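PDB 1KNV: Bse634I restriction endonuclease from Geobacillus stearothermophilus, which probably acts as a metal-dependent type II restriction endonuclease of the PDDEXK superfamily, cutting DNA at a specific sequence. Local coordinates for residues I83-W88 / D173-L178; I102-V107 / T142-L147; D111-F116 / V138-S143; I150-L155 / K185-S190; A193-K198 / Y237-E242. All blocks are in the same frame, centred on the assembly; numbering follows the deposited sequence.

Contact 1: I83-W88 / D173-L178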
# COMPACT_ATOMS: atom_id res chain seq x y z
N ILE B 83 -32.95 18.93 12.58
CA ILE B 83 -32.20 17.72 12.25
C ILE B 83 -31.93 16.94 13.55
O ILE B 83 -32.23 15.75 13.64
CB ILE B 83 -30.86 18.08 11.57
CG1 ILE B 83 -31.13 18.54 10.14
CG2 ILE B 83 -29.92 16.89 11.55
CD1 ILE B 83 -31.81 17.49 9.29
N ALA B 84 -31.36 17.62 14.54
CA ALA B 84 -31.04 17.00 15.82
C ALA B 84 -32.24 16.34 16.49
O ALA B 84 -32.15 15.21 16.95
CB ALA B 84 -30.42 18.03 16.75
N ILE B 85 -33.37 17.05 16.55
CA ILE B 85 -34.57 16.51 17.19
C ILE B 85 -35.11 15.29 16.43
O ILE B 85 -35.45 14.27 17.04
CB ILE B 85 -35.69 17.59 17.26
CG1 ILE B 85 -35.24 18.74 18.15
CG2 ILE B 85 -37.00 16.98 17.79
CD1 ILE B 85 -34.93 18.33 19.56
N GLN B 86 -35.20 15.41 15.12
CA GLN B 86 -35.71 14.32 14.31
C GLN B 86 -34.83 13.10 14.54
O GLN B 86 -35.34 12.01 14.81
CB GLN B 86 -35.73 14.71 12.83
CG GLN B 86 -36.51 13.75 11.93
CD GLN B 86 -38.02 13.72 12.20
OE1 GLN B 86 -38.72 12.85 11.70
NE2 GLN B 86 -38.52 14.68 12.97
N SER B 87 -33.52 13.28 14.46
CA SER B 87 -32.58 12.17 14.66
C SER B 87 -32.75 11.52 16.02
O SER B 87 -32.69 10.30 16.14
CB SER B 87 -31.13 12.65 14.52
OG SER B 87 -30.90 13.11 13.21
N TRP B 88 -32.95 12.35 17.05
CA TRP B 88 -33.13 11.85 18.40
C TRP B 88 -34.38 10.97 18.48
O TRP B 88 -34.34 9.89 19.07
CB TRP B 88 -33.22 13.01 19.40
CG TRP B 88 -33.58 12.62 20.80
CD1 TRP B 88 -34.76 12.07 21.23
CD2 TRP B 88 -32.76 12.76 21.96
NE1 TRP B 88 -34.72 11.87 22.59
CE2 TRP B 88 -33.51 12.28 23.06
CE3 TRP B 88 -31.46 13.24 22.19
CZ2 TRP B 88 -33.01 12.27 24.37
CZ3 TRP B 88 -30.97 13.24 23.48
CH2 TRP B 88 -31.74 12.75 24.56
N ASP B 173 -31.25 21.81 24.26
CA ASP B 173 -29.86 21.88 24.72
C ASP B 173 -29.26 20.47 24.76
O ASP B 173 -28.11 20.26 24.37
CB ASP B 173 -29.81 22.53 26.11
CG ASP B 173 -28.40 22.53 26.71
OD1 ASP B 173 -27.51 23.19 26.14
OD2 ASP B 173 -28.18 21.86 27.75
N VAL B 174 -30.03 19.50 25.23
CA VAL B 174 -29.55 18.13 25.31
C VAL B 174 -29.26 17.55 23.92
O VAL B 174 -28.28 16.82 23.72
CB VAL B 174 -30.57 17.23 26.03
CG1 VAL B 174 -30.24 15.77 25.82
CG2 VAL B 174 -30.56 17.54 27.50
N ALA B 175 -30.11 17.89 22.95
CA ALA B 175 -29.94 17.40 21.59
C ALA B 175 -28.73 18.03 20.89
O ALA B 175 -28.12 17.42 20.02
CB ALA B 175 -31.20 17.67 20.78
N LEU B 176 -28.38 19.25 21.30
CA LEU B 176 -27.27 19.96 20.68
C LEU B 176 -25.92 19.81 21.38
O LEU B 176 -24.91 20.33 20.89
CB LEU B 176 -27.61 21.45 20.56
CG LEU B 176 -28.79 21.83 19.65
CD1 LEU B 176 -29.02 23.33 19.69
CD2 LEU B 176 -28.51 21.37 18.21
N THR B 177 -25.89 19.11 22.52
CA THR B 177 -24.64 18.92 23.26
C THR B 177 -24.42 17.45 23.55
O THR B 177 -23.70 17.10 24.47
CB THR B 177 -24.65 19.67 24.61
OG1 THR B 177 -25.72 19.17 25.43
CG2 THR B 177 -24.81 21.17 24.40
N LEU B 178 -25.06 16.60 22.77
CA LEU B 178 -24.96 15.16 22.95
C LEU B 178 -23.51 14.67 22.78
O LEU B 178 -23.06 13.77 23.47
CB LEU B 178 -25.88 14.47 21.94
CG LEU B 178 -26.26 13.00 22.08
CD1 LEU B 178 -26.83 12.71 23.47
CD2 LEU B 178 -27.28 12.69 21.01
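W88, A175 and A84 lose the most surface where helix 68-93 meets helix 169-176, and together they illustrate how two alanines let helices come close while one large ring seals the flank. Both methyls point at the partner segment: A84 CB lies 4.1 Å from A175 CB, and the CA atoms of the pair are 5.9 Å apart. The alanine of the second helix is also touched by I85, whose CD1 swings in to 4.0 Å from A175 CB. In return, L176 lays its CD2 4.1 Å from A84 CB.

The indole of W88 works beside this small-residue seam. Its CG is anti to the backbone N (chi1 173°), and the six-membered part of the ring is what reaches the second segment. There V174 CG1 sits 3.5 Å from W88 CZ3, the two side chains crossing obliquely. The same CZ3 has L178 CD1 at 4.2 Å. No hydrogen bond joins the segments, so the contact rests on apolar fit, and the polar end of the indole is used outside it, NE1 bonding to the backbone O of L162.

Strand 99-103 runs past this pair of helices, with K103 against A84 and I102 against L178, while helix 281-291 packs on helix 68-93 through I83 and S87.

Contact 2: I102-V107 / T142-L147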
# COMPACT_ATOMS: atom_id res chain seq x y z
N ILE B 102 -25.78 11.83 16.33
CA ILE B 102 -25.46 13.11 16.95
C ILE B 102 -25.27 14.31 16.04
O ILE B 102 -24.57 14.25 15.03
CB ILE B 102 -24.18 12.97 17.78
CG1 ILE B 102 -24.33 11.82 18.77
CG2 ILE B 102 -23.87 14.29 18.47
CD1 ILE B 102 -23.04 11.46 19.46
N LYS B 103 -25.89 15.42 16.43
CA LYS B 103 -25.78 16.66 15.67
C LYS B 103 -24.49 17.35 16.11
O LYS B 103 -24.37 17.75 17.26
CB LYS B 103 -26.98 17.55 15.96
CG LYS B 103 -27.42 18.36 14.76
CD LYS B 103 -26.33 19.29 14.35
CE LYS B 103 -26.50 19.77 12.93
NZ LYS B 103 -25.30 20.58 12.59
N MET B 104 -23.54 17.48 15.20
CA MET B 104 -22.27 18.10 15.52
C MET B 104 -22.15 19.57 15.16
O MET B 104 -22.66 20.00 14.13
CB MET B 104 -21.13 17.34 14.83
CG MET B 104 -21.00 15.89 15.24
SD MET B 104 -20.64 15.71 16.99
CE MET B 104 -19.09 16.54 17.08
N PRO B 105 -21.46 20.35 16.01
CA PRO B 105 -21.24 21.78 15.81
C PRO B 105 -20.06 21.90 14.85
O PRO B 105 -19.61 20.88 14.31
CB PRO B 105 -20.90 22.27 17.20
CG PRO B 105 -20.08 21.13 17.72
CD PRO B 105 -20.87 19.91 17.29
N ASN B 106 -19.53 23.10 14.64
CA ASN B 106 -18.39 23.23 13.73
C ASN B 106 -17.12 22.77 14.45
O ASN B 106 -17.04 22.78 15.67
CB ASN B 106 -18.24 24.68 13.27
CG ASN B 106 -17.32 25.47 14.15
OD1 ASN B 106 -17.59 25.66 15.34
ND2 ASN B 106 -16.20 25.93 13.58
N VAL B 107 -16.11 22.38 13.67
CA VAL B 107 -14.85 21.87 14.22
C VAL B 107 -14.18 22.76 15.26
O VAL B 107 -13.51 22.27 16.18
CB VAL B 107 -13.85 21.57 13.07
CG1 VAL B 107 -13.38 22.88 12.44
CG2 VAL B 107 -12.69 20.74 13.60
N THR B 142 -8.63 18.45 9.50
CA THR B 142 -9.92 17.78 9.39
C THR B 142 -11.05 18.74 9.75
O THR B 142 -10.82 19.81 10.31
CB THR B 142 -9.97 16.54 10.32
OG1 THR B 142 -9.72 16.94 11.67
CG2 THR B 142 -8.91 15.51 9.90
N SER B 143 -12.28 18.36 9.42
CA SER B 143 -13.45 19.18 9.73
C SER B 143 -14.52 18.29 10.35
O SER B 143 -14.32 17.08 10.50
CB SER B 143 -13.99 19.83 8.45
OG SER B 143 -14.33 18.84 7.49
N ASN B 144 -15.65 18.88 10.71
CA ASN B 144 -16.74 18.16 11.34
C ASN B 144 -17.93 17.88 10.44
O ASN B 144 -18.47 18.79 9.83
CB ASN B 144 -17.31 18.94 12.52
CG ASN B 144 -16.49 18.80 13.75
OD1 ASN B 144 -15.36 18.34 13.71
ND2 ASN B 144 -17.05 19.21 14.88
N PRO B 145 -18.33 16.61 10.33
CA PRO B 145 -19.49 16.31 9.50
C PRO B 145 -20.62 16.89 10.36
O PRO B 145 -20.49 16.96 11.59
CB PRO B 145 -19.51 14.79 9.46
CG PRO B 145 -18.91 14.41 10.75
CD PRO B 145 -17.74 15.37 10.88
N ASP B 146 -21.71 17.32 9.74
CA ASP B 146 -22.80 17.91 10.51
C ASP B 146 -23.57 16.86 11.30
O ASP B 146 -24.20 17.17 12.32
CB ASP B 146 -23.76 18.64 9.57
CG ASP B 146 -23.08 19.77 8.82
OD1 ASP B 146 -22.45 20.64 9.47
OD2 ASP B 146 -23.16 19.79 7.57
N LEU B 147 -23.48 15.62 10.87
CA LEU B 147 -24.20 14.56 11.54
C LEU B 147 -23.34 13.30 11.61
O LEU B 147 -22.71 12.90 10.63
CB LEU B 147 -25.47 14.27 10.75
CG LEU B 147 -26.56 13.33 11.20
CD1 LEU B 147 -27.05 13.89 12.50
CD2 LEU B 147 -27.67 13.25 10.15
O HOH W 1 -20.97 21.35 11.55
O HOH W 2 -16.32 22.00 10.66
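The P145-D146 pair, at the entrance to strand 147-151, carries a metal-site aspartate, and it is held here against the end of strand 99-103. K103 and L147 form an antiparallel non-hydrogen-bonded pair. Beyond it M104 N donates to D146 O (3.0 Å), and M104 CB rests 3.3 Å from P145 O.

N144 buries the most surface. Its CG stands beside the backbone N (chi1 -80°), and the amide faces the other segment. ND2 gives a hydrogen to P105 O at 3.1 Å; the acceptor lies close to the amide plane, whereas the donor stands well above the carbonyl plane. ND2 also bonds F110 O, and OD1 accepts from F112 N, so the amide's rotation is fixed from both ends. V107 leans on the same group, with CG2 3.6 Å from N144 OD1. A water accepts from both V107 N and N144 N, bridging the backbones where the direct pairing has stopped.

K103 and D146 run side by side in the same direction. NZ donates to M104 O at 3.1 Å and stays 4.2 Å from D146 OD1, beyond a salt bridge, while D146 OD2 accepts from L197 N.

D146 and L147 together form a classic beta bulge opposite V195. D146 is a calcium ligand of this protein, though no ion is bound in this chain, consistent with the metal-binding aspartate of PDDEXK nucleases.

Contact 3: D111-F116 / V138-S143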
# COMPACT_ATOMS: atom_id res chain seq x y z
N ASP B 111 -14.11 19.76 18.00
CA ASP B 111 -13.57 18.86 16.97
C ASP B 111 -14.12 17.47 17.27
O ASP B 111 -13.85 16.91 18.33
CB ASP B 111 -12.05 18.84 17.06
CG ASP B 111 -11.43 17.92 16.04
OD1 ASP B 111 -12.14 17.03 15.53
OD2 ASP B 111 -10.22 18.09 15.76
N PHE B 112 -14.88 16.91 16.32
CA PHE B 112 -15.49 15.59 16.51
C PHE B 112 -14.49 14.51 16.90
O PHE B 112 -14.84 13.54 17.57
CB PHE B 112 -16.24 15.15 15.23
CG PHE B 112 -15.37 14.42 14.22
CD1 PHE B 112 -15.32 13.03 14.21
CD2 PHE B 112 -14.60 15.13 13.31
CE1 PHE B 112 -14.50 12.36 13.30
CE2 PHE B 112 -13.78 14.46 12.40
CZ PHE B 112 -13.74 13.07 12.39
N ARG B 113 -13.24 14.69 16.47
CA ARG B 113 -12.18 13.74 16.78
C ARG B 113 -12.01 13.52 18.28
O ARG B 113 -11.49 12.50 18.72
CB ARG B 113 -10.86 14.21 16.16
CG ARG B 113 -10.87 14.06 14.65
CD ARG B 113 -9.76 14.84 14.00
NE ARG B 113 -8.45 14.48 14.51
CZ ARG B 113 -7.32 14.96 14.01
NH1 ARG B 113 -7.36 15.81 12.99
NH2 ARG B 113 -6.15 14.60 14.53
N LYS B 114 -12.49 14.47 19.07
CA LYS B 114 -12.41 14.38 20.52
C LYS B 114 -13.35 13.32 21.08
O LYS B 114 -13.31 13.03 22.28
CB LYS B 114 -12.69 15.74 21.14
CG LYS B 114 -11.59 16.75 20.85
CD LYS B 114 -12.05 18.19 21.01
CE LYS B 114 -12.37 18.50 22.44
NZ LYS B 114 -12.87 19.90 22.58
N ILE B 115 -14.19 12.73 20.24
CA ILE B 115 -15.09 11.68 20.74
C ILE B 115 -14.34 10.35 20.78
O ILE B 115 -14.75 9.40 21.44
CB ILE B 115 -16.37 11.51 19.86
CG1 ILE B 115 -16.02 10.94 18.49
CG2 ILE B 115 -17.09 12.85 19.72
CD1 ILE B 115 -17.25 10.48 17.71
N PHE B 116 -13.21 10.30 20.07
CA PHE B 116 -12.39 9.11 20.03
C PHE B 116 -11.70 8.83 21.35
O PHE B 116 -11.39 9.75 22.11
CB PHE B 116 -11.33 9.26 18.95
CG PHE B 116 -11.86 9.09 17.56
CD1 PHE B 116 -11.23 9.73 16.48
CD2 PHE B 116 -12.95 8.27 17.31
CE1 PHE B 116 -11.67 9.53 15.17
CE2 PHE B 116 -13.41 8.06 16.02
CZ PHE B 116 -12.77 8.70 14.94
N VAL B 138 3.73 19.70 6.18
CA VAL B 138 2.49 19.18 5.65
C VAL B 138 1.59 19.17 6.89
O VAL B 138 2.07 19.02 8.01
CB VAL B 138 2.65 17.75 5.10
CG1 VAL B 138 1.35 17.29 4.46
CG2 VAL B 138 3.77 17.72 4.09
N ARG B 139 0.30 19.34 6.69
CA ARG B 139 -0.59 19.41 7.83
C ARG B 139 -1.86 18.59 7.67
O ARG B 139 -2.44 18.52 6.58
CB ARG B 139 -0.92 20.89 8.05
CG ARG B 139 -1.69 21.22 9.30
CD ARG B 139 -2.06 22.70 9.30
NE ARG B 139 -0.87 23.54 9.33
CZ ARG B 139 -0.19 23.82 10.44
NH1 ARG B 139 -0.58 23.33 11.61
NH2 ARG B 139 0.88 24.61 10.37
N LEU B 140 -2.29 17.94 8.75
CA LEU B 140 -3.52 17.15 8.73
C LEU B 140 -4.59 18.09 9.22
O LEU B 140 -4.59 18.48 10.38
CB LEU B 140 -3.44 15.94 9.67
CG LEU B 140 -4.74 15.12 9.73
CD1 LEU B 140 -5.03 14.54 8.35
CD2 LEU B 140 -4.66 14.02 10.76
N ILE B 141 -5.50 18.47 8.32
CA ILE B 141 -6.58 19.39 8.65
C ILE B 141 -7.90 18.69 8.43
O ILE B 141 -8.25 18.38 7.30
CB ILE B 141 -6.53 20.65 7.76
CG1 ILE B 141 -5.20 21.37 7.95
CG2 ILE B 141 -7.69 21.58 8.09
CD1 ILE B 141 -5.03 22.56 7.06
N THR B 142 -8.63 18.45 9.50
CA THR B 142 -9.92 17.78 9.39
C THR B 142 -11.05 18.74 9.75
O THR B 142 -10.82 19.81 10.31
CB THR B 142 -9.97 16.54 10.32
OG1 THR B 142 -9.72 16.94 11.67
CG2 THR B 142 -8.91 15.51 9.90
N SER B 143 -12.28 18.36 9.42
CA SER B 143 -13.45 19.18 9.73
C SER B 143 -14.52 18.29 10.35
O SER B 143 -14.32 17.08 10.50
CB SER B 143 -13.99 19.83 8.45
OG SER B 143 -14.33 18.84 7.49
O HOH W 3 -11.91 17.14 12.84
O HOH W 4 -5.48 17.72 12.65
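T142 OG1 is gripped from two quarters: R113 NH1 donates to it at 2.9 Å, and a water lies within hydrogen-bonding distance as well. The arginine bond is nearly straight (167°), and the hydroxyl oxygen meets the guanidinium at its edge, in the plane of the group. A bend at chi3 (56°) turns NE out of the extended line of the chain, and the two side chains cross at about a right angle. The contact thus shows how one arginine can serve several acceptors: NH1 also donates to a second water at 2.7 Å, which passes a hydrogen on to L140 O, and NH2 forms a salt bridge with E128 of helix 118-131. L140 CD2 lies obliquely by the guanidinium, 3.9 Å from NH1.

The first water donates to D111 OD1 at 2.7 Å and only weakly to S143 O. It therefore ties both segments together through hydroxyl, carboxylate and carbonyl. F112 brings CE2 to 3.3 Å from the carbonyl oxygen of S143, which stands obliquely to the ring, while R113 CG lies over one face of that ring, offset toward the rim.

The segment 138-143 also leads toward the second subunit, where V138 packs on A255 of that subunit and I141 on its D250. S143 OG turns to E212, and T142 packs on I215 and L219 of helix 203-227.

D111 OD1 also accepts from R113 N at 2.8 Å, which makes this an Asx turn, here at the start of the 3-10 segment 112-115.

Contact 4: I150-L155 / K185-S190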
# COMPACT_ATOMS: atom_id res chain seq x y z
N ILE B 150 -23.13 6.82 15.12
CA ILE B 150 -22.22 6.03 15.94
C ILE B 150 -22.90 4.76 16.44
O ILE B 150 -24.10 4.76 16.70
CB ILE B 150 -21.77 6.84 17.18
CG1 ILE B 150 -20.94 8.04 16.73
CG2 ILE B 150 -21.00 5.97 18.14
CD1 ILE B 150 -20.76 9.06 17.79
N ARG B 151 -22.16 3.67 16.51
CA ARG B 151 -22.73 2.43 16.99
C ARG B 151 -21.82 1.83 18.06
O ARG B 151 -20.75 1.30 17.77
CB ARG B 151 -22.89 1.42 15.85
CG ARG B 151 -23.65 0.17 16.28
CD ARG B 151 -23.61 -0.89 15.23
NE ARG B 151 -24.40 -2.04 15.66
CZ ARG B 151 -24.67 -3.06 14.87
NH1 ARG B 151 -24.22 -3.08 13.61
NH2 ARG B 151 -25.42 -4.06 15.32
N GLN B 152 -22.25 1.95 19.32
CA GLN B 152 -21.50 1.44 20.45
C GLN B 152 -22.48 1.36 21.62
O GLN B 152 -22.76 2.35 22.28
CB GLN B 152 -20.33 2.38 20.78
CG GLN B 152 -19.31 1.80 21.76
CD GLN B 152 -18.08 2.68 21.92
OE1 GLN B 152 -17.73 3.09 23.02
NE2 GLN B 152 -17.43 2.98 20.81
N LYS B 153 -23.00 0.16 21.85
CA LYS B 153 -23.99 -0.04 22.90
C LYS B 153 -23.69 0.61 24.25
O LYS B 153 -24.58 1.21 24.85
CB LYS B 153 -24.24 -1.54 23.12
CG LYS B 153 -25.39 -1.80 24.07
CD LYS B 153 -25.73 -3.28 24.17
CE LYS B 153 -26.87 -3.49 25.16
NZ LYS B 153 -27.24 -4.93 25.34
N ASP B 154 -22.46 0.49 24.72
CA ASP B 154 -22.11 1.04 26.02
C ASP B 154 -22.20 2.56 26.13
O ASP B 154 -21.98 3.11 27.21
CB ASP B 154 -20.71 0.56 26.43
CG ASP B 154 -19.60 1.28 25.69
OD1 ASP B 154 -19.90 2.14 24.83
OD2 ASP B 154 -18.42 0.99 25.97
N LEU B 155 -22.52 3.25 25.04
CA LEU B 155 -22.63 4.71 25.07
C LEU B 155 -24.07 5.16 25.33
O LEU B 155 -24.32 6.35 25.58
CB LEU B 155 -22.18 5.31 23.74
CG LEU B 155 -20.72 5.17 23.34
CD1 LEU B 155 -20.50 5.85 22.00
CD2 LEU B 155 -19.84 5.81 24.39
N LYS B 185 -14.86 8.58 24.52
CA LYS B 185 -15.40 7.24 24.75
C LYS B 185 -15.61 6.35 23.53
O LYS B 185 -15.88 5.16 23.67
CB LYS B 185 -16.76 7.35 25.45
CG LYS B 185 -16.80 8.01 26.81
CD LYS B 185 -18.26 8.23 27.21
CE LYS B 185 -18.43 8.49 28.70
NZ LYS B 185 -17.57 9.62 29.16
N CYS B 186 -15.50 6.93 22.34
CA CYS B 186 -15.74 6.17 21.12
C CYS B 186 -14.57 5.40 20.55
O CYS B 186 -13.50 5.95 20.32
CB CYS B 186 -16.29 7.09 20.05
SG CYS B 186 -17.82 7.83 20.52
N LYS B 187 -14.80 4.11 20.29
CA LYS B 187 -13.78 3.27 19.69
C LYS B 187 -13.79 3.77 18.25
O LYS B 187 -14.85 4.07 17.70
CB LYS B 187 -14.21 1.80 19.73
CG LYS B 187 -14.13 1.15 21.11
CD LYS B 187 -14.72 -0.26 21.10
CE LYS B 187 -14.16 -1.10 19.94
NZ LYS B 187 -14.59 -2.54 19.98
N TRP B 188 -12.62 3.87 17.65
CA TRP B 188 -12.52 4.38 16.29
C TRP B 188 -13.45 3.72 15.29
O TRP B 188 -14.01 4.40 14.43
CB TRP B 188 -11.08 4.25 15.79
CG TRP B 188 -10.71 2.88 15.39
CD1 TRP B 188 -10.36 1.84 16.20
CD2 TRP B 188 -10.69 2.37 14.05
NE1 TRP B 188 -10.12 0.71 15.45
CE2 TRP B 188 -10.32 1.01 14.12
CE3 TRP B 188 -10.96 2.93 12.79
CZ2 TRP B 188 -10.20 0.21 12.99
CZ3 TRP B 188 -10.84 2.13 11.67
CH2 TRP B 188 -10.47 0.79 11.78
N ASP B 189 -13.62 2.40 15.38
CA ASP B 189 -14.49 1.70 14.43
C ASP B 189 -15.96 1.71 14.84
O ASP B 189 -16.78 0.97 14.29
CB ASP B 189 -14.01 0.27 14.21
CG ASP B 189 -13.99 -0.54 15.49
OD1 ASP B 189 -13.95 -1.78 15.36
OD2 ASP B 189 -13.99 0.03 16.59
N SER B 190 -16.30 2.59 15.77
CA SER B 190 -17.68 2.70 16.23
C SER B 190 -18.49 3.70 15.39
O SER B 190 -19.70 3.71 15.45
CB SER B 190 -17.74 3.09 17.71
OG SER B 190 -17.42 1.99 18.53
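Q152 and S190 pack closely at the point where strand 147-151 runs out beside the approach to its antiparallel neighbour, strand 191-198, in the mixed sheet. The contact has a dense side and a side open to solvent. On the dense side the Q152 chain is extended, with CG anti to the backbone N (chi1 -168°), and it carries the amide in among the backbone of K185-K187 and the hydroxyl of S190. An alanine here would probably leave a gap between these groups and deprive them of a polar neighbour, since CB alone stops short of the backbone at 185-187.

L155 adds to the same side. Its CD2 lies 3.6 Å from K185 CB and 4.0 Å from K185 CD, the two side chains crossing at a slant. The backbone of C186 is itself bonded to I115.

On the loose side, R151, K185 and K187 are exposed. K185 lays its CB and CD on L155 before its charged end leads away. R151 and K187 touch across the contact with the root of the side chain and then carry their charged ends off; R151 CB, for example, is 3.9 Å from S190 O.

That oxygen serves twice: I150 CA makes a CH...O contact with it at 3.5 Å, and R151 N donates to S190 O at 2.7 Å, nearly straight (169°) and in the carbonyl plane.

Contact 5: A193-K198 / Y237-E242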
# COMPACT_ATOMS: atom_id res chain seq x y z
N ALA B 193 -20.94 6.38 10.09
CA ALA B 193 -21.07 7.35 9.04
C ALA B 193 -21.11 8.80 9.51
O ALA B 193 -21.36 9.11 10.68
CB ALA B 193 -22.30 7.03 8.22
N GLY B 194 -20.88 9.69 8.55
CA GLY B 194 -20.93 11.12 8.77
C GLY B 194 -21.77 11.70 7.65
O GLY B 194 -21.77 11.16 6.54
N VAL B 195 -22.50 12.77 7.93
CA VAL B 195 -23.33 13.40 6.90
C VAL B 195 -23.03 14.90 6.82
O VAL B 195 -22.94 15.58 7.84
CB VAL B 195 -24.85 13.23 7.17
CG1 VAL B 195 -25.67 13.73 5.97
CG2 VAL B 195 -25.18 11.78 7.45
N GLY B 196 -22.84 15.39 5.60
CA GLY B 196 -22.60 16.81 5.41
C GLY B 196 -23.91 17.40 4.94
O GLY B 196 -24.41 17.02 3.89
N LEU B 197 -24.49 18.31 5.73
CA LEU B 197 -25.77 18.93 5.40
C LEU B 197 -25.57 20.25 4.66
O LEU B 197 -24.92 21.16 5.19
CB LEU B 197 -26.57 19.19 6.67
CG LEU B 197 -26.83 17.98 7.56
CD1 LEU B 197 -27.52 18.44 8.83
CD2 LEU B 197 -27.68 16.95 6.83
N LYS B 198 -26.12 20.36 3.44
CA LYS B 198 -25.96 21.58 2.64
C LYS B 198 -27.29 22.22 2.23
O LYS B 198 -28.25 21.52 1.90
CB LYS B 198 -25.13 21.31 1.38
CG LYS B 198 -23.77 20.68 1.60
CD LYS B 198 -22.85 21.53 2.47
CE LYS B 198 -21.53 20.80 2.70
NZ LYS B 198 -20.69 21.47 3.70
N TYR B 237 -21.90 10.77 3.75
CA TYR B 237 -23.04 11.17 2.93
C TYR B 237 -23.29 12.68 2.86
O TYR B 237 -22.84 13.45 3.70
CB TYR B 237 -24.31 10.52 3.46
CG TYR B 237 -24.28 9.02 3.52
CD1 TYR B 237 -24.62 8.26 2.41
CD2 TYR B 237 -23.88 8.37 4.68
CE1 TYR B 237 -24.58 6.87 2.46
CE2 TYR B 237 -23.83 6.99 4.74
CZ TYR B 237 -24.18 6.24 3.62
OH TYR B 237 -24.14 4.87 3.69
N GLY B 238 -24.05 13.07 1.85
CA GLY B 238 -24.42 14.45 1.69
C GLY B 238 -25.94 14.51 1.70
O GLY B 238 -26.60 13.56 1.28
N ALA B 239 -26.49 15.60 2.22
CA ALA B 239 -27.94 15.80 2.26
C ALA B 239 -28.19 17.26 1.87
O ALA B 239 -27.70 18.17 2.54
CB ALA B 239 -28.48 15.54 3.65
N SER B 240 -28.92 17.47 0.78
CA SER B 240 -29.24 18.81 0.30
C SER B 240 -30.65 19.19 0.71
O SER B 240 -31.52 18.33 0.84
CB SER B 240 -29.13 18.86 -1.23
OG SER B 240 -29.51 20.14 -1.72
N SER B 241 -30.89 20.49 0.91
CA SER B 241 -32.22 20.94 1.27
C SER B 241 -33.05 21.22 0.01
O SER B 241 -34.23 21.57 0.10
CB SER B 241 -32.15 22.19 2.15
OG SER B 241 -31.77 21.85 3.47
N GLU B 242 -32.43 21.03 -1.16
CA GLU B 242 -33.08 21.22 -2.45
C GLU B 242 -33.07 19.89 -3.19
O GLU B 242 -32.26 19.02 -2.89
CB GLU B 242 -32.32 22.25 -3.30
CG GLU B 242 -32.29 23.65 -2.74
CD GLU B 242 -33.67 24.27 -2.62
OE1 GLU B 242 -34.44 24.19 -3.60
OE2 GLU B 242 -33.98 24.84 -1.56
O HOH W 5 -29.64 20.05 4.43
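A beta-alpha-beta unit, strand 191-198, helix 203-227 and strand 235-240, brings A193-K198 and Y237-E242 together as parallel neighbours, V195 pairing with Y237 and K198 with S240. The bonds alternate in direction, as parallel pairing requires: Y237 N donates to G194 O, G196 N to Y237 O (2.7 Å), A239 N to G196 O (3.0 Å) and K198 N to A239 O (2.8 Å). S241 N then extends the pattern to K198 O, which a water also reaches while bonding to S241 OG.

One face carries V195, L197, Y237 and A239. A239 CB is the small knob between two branches, L197 CD2 at 3.6 Å and V195 CG1 at 4.1 Å. The Y237 ring receives A193 CB at its edge, in plane, 3.8 Å from CE2. I290 of helix 281-291 packs on this aromatic end.

The other face, with K198 and S240, has no side chains at the glycine pair G196-G238. S240 turns OG anti to its backbone N (chi1 176°) and accepts from E242 N at 3.1 Å, an ST turn. An alanine here would probably leave E242 N without that acceptor and the turn freer to move.

L197 belongs to the calcium site. Backbone pairing with 237-241 on one flank, and the pairing of V195 with L147 plus the D146 carboxylate on the other, probably hold this strand steady, so that the metal site depends on sheet pairing as well as on side chains.

In the fold
Contacts 2 and 5 meet at the calcium site. Their centres are about 11 Å apart, each brings one of the site's residues, and D146 OD2 is 2.7 Å from L197 N. Contact 1 lies beside the site on the helical side: I83 CG1 packs on L197 CD1 at 3.8 Å, and A84 CB lies 3.6 Å from K103 CB of contact 2. Contact 3, farther out, shares T142 and S143 with contact 2, and its segment 138-143 leads from the second subunit toward the site. Contact 4 is also remote, its centre about 22 Å from that of contact 5, yet I115 O to C186 N (2.7 Å) joins it to contact 3, and strands 147-151 and 191-198 connect it to the sheet.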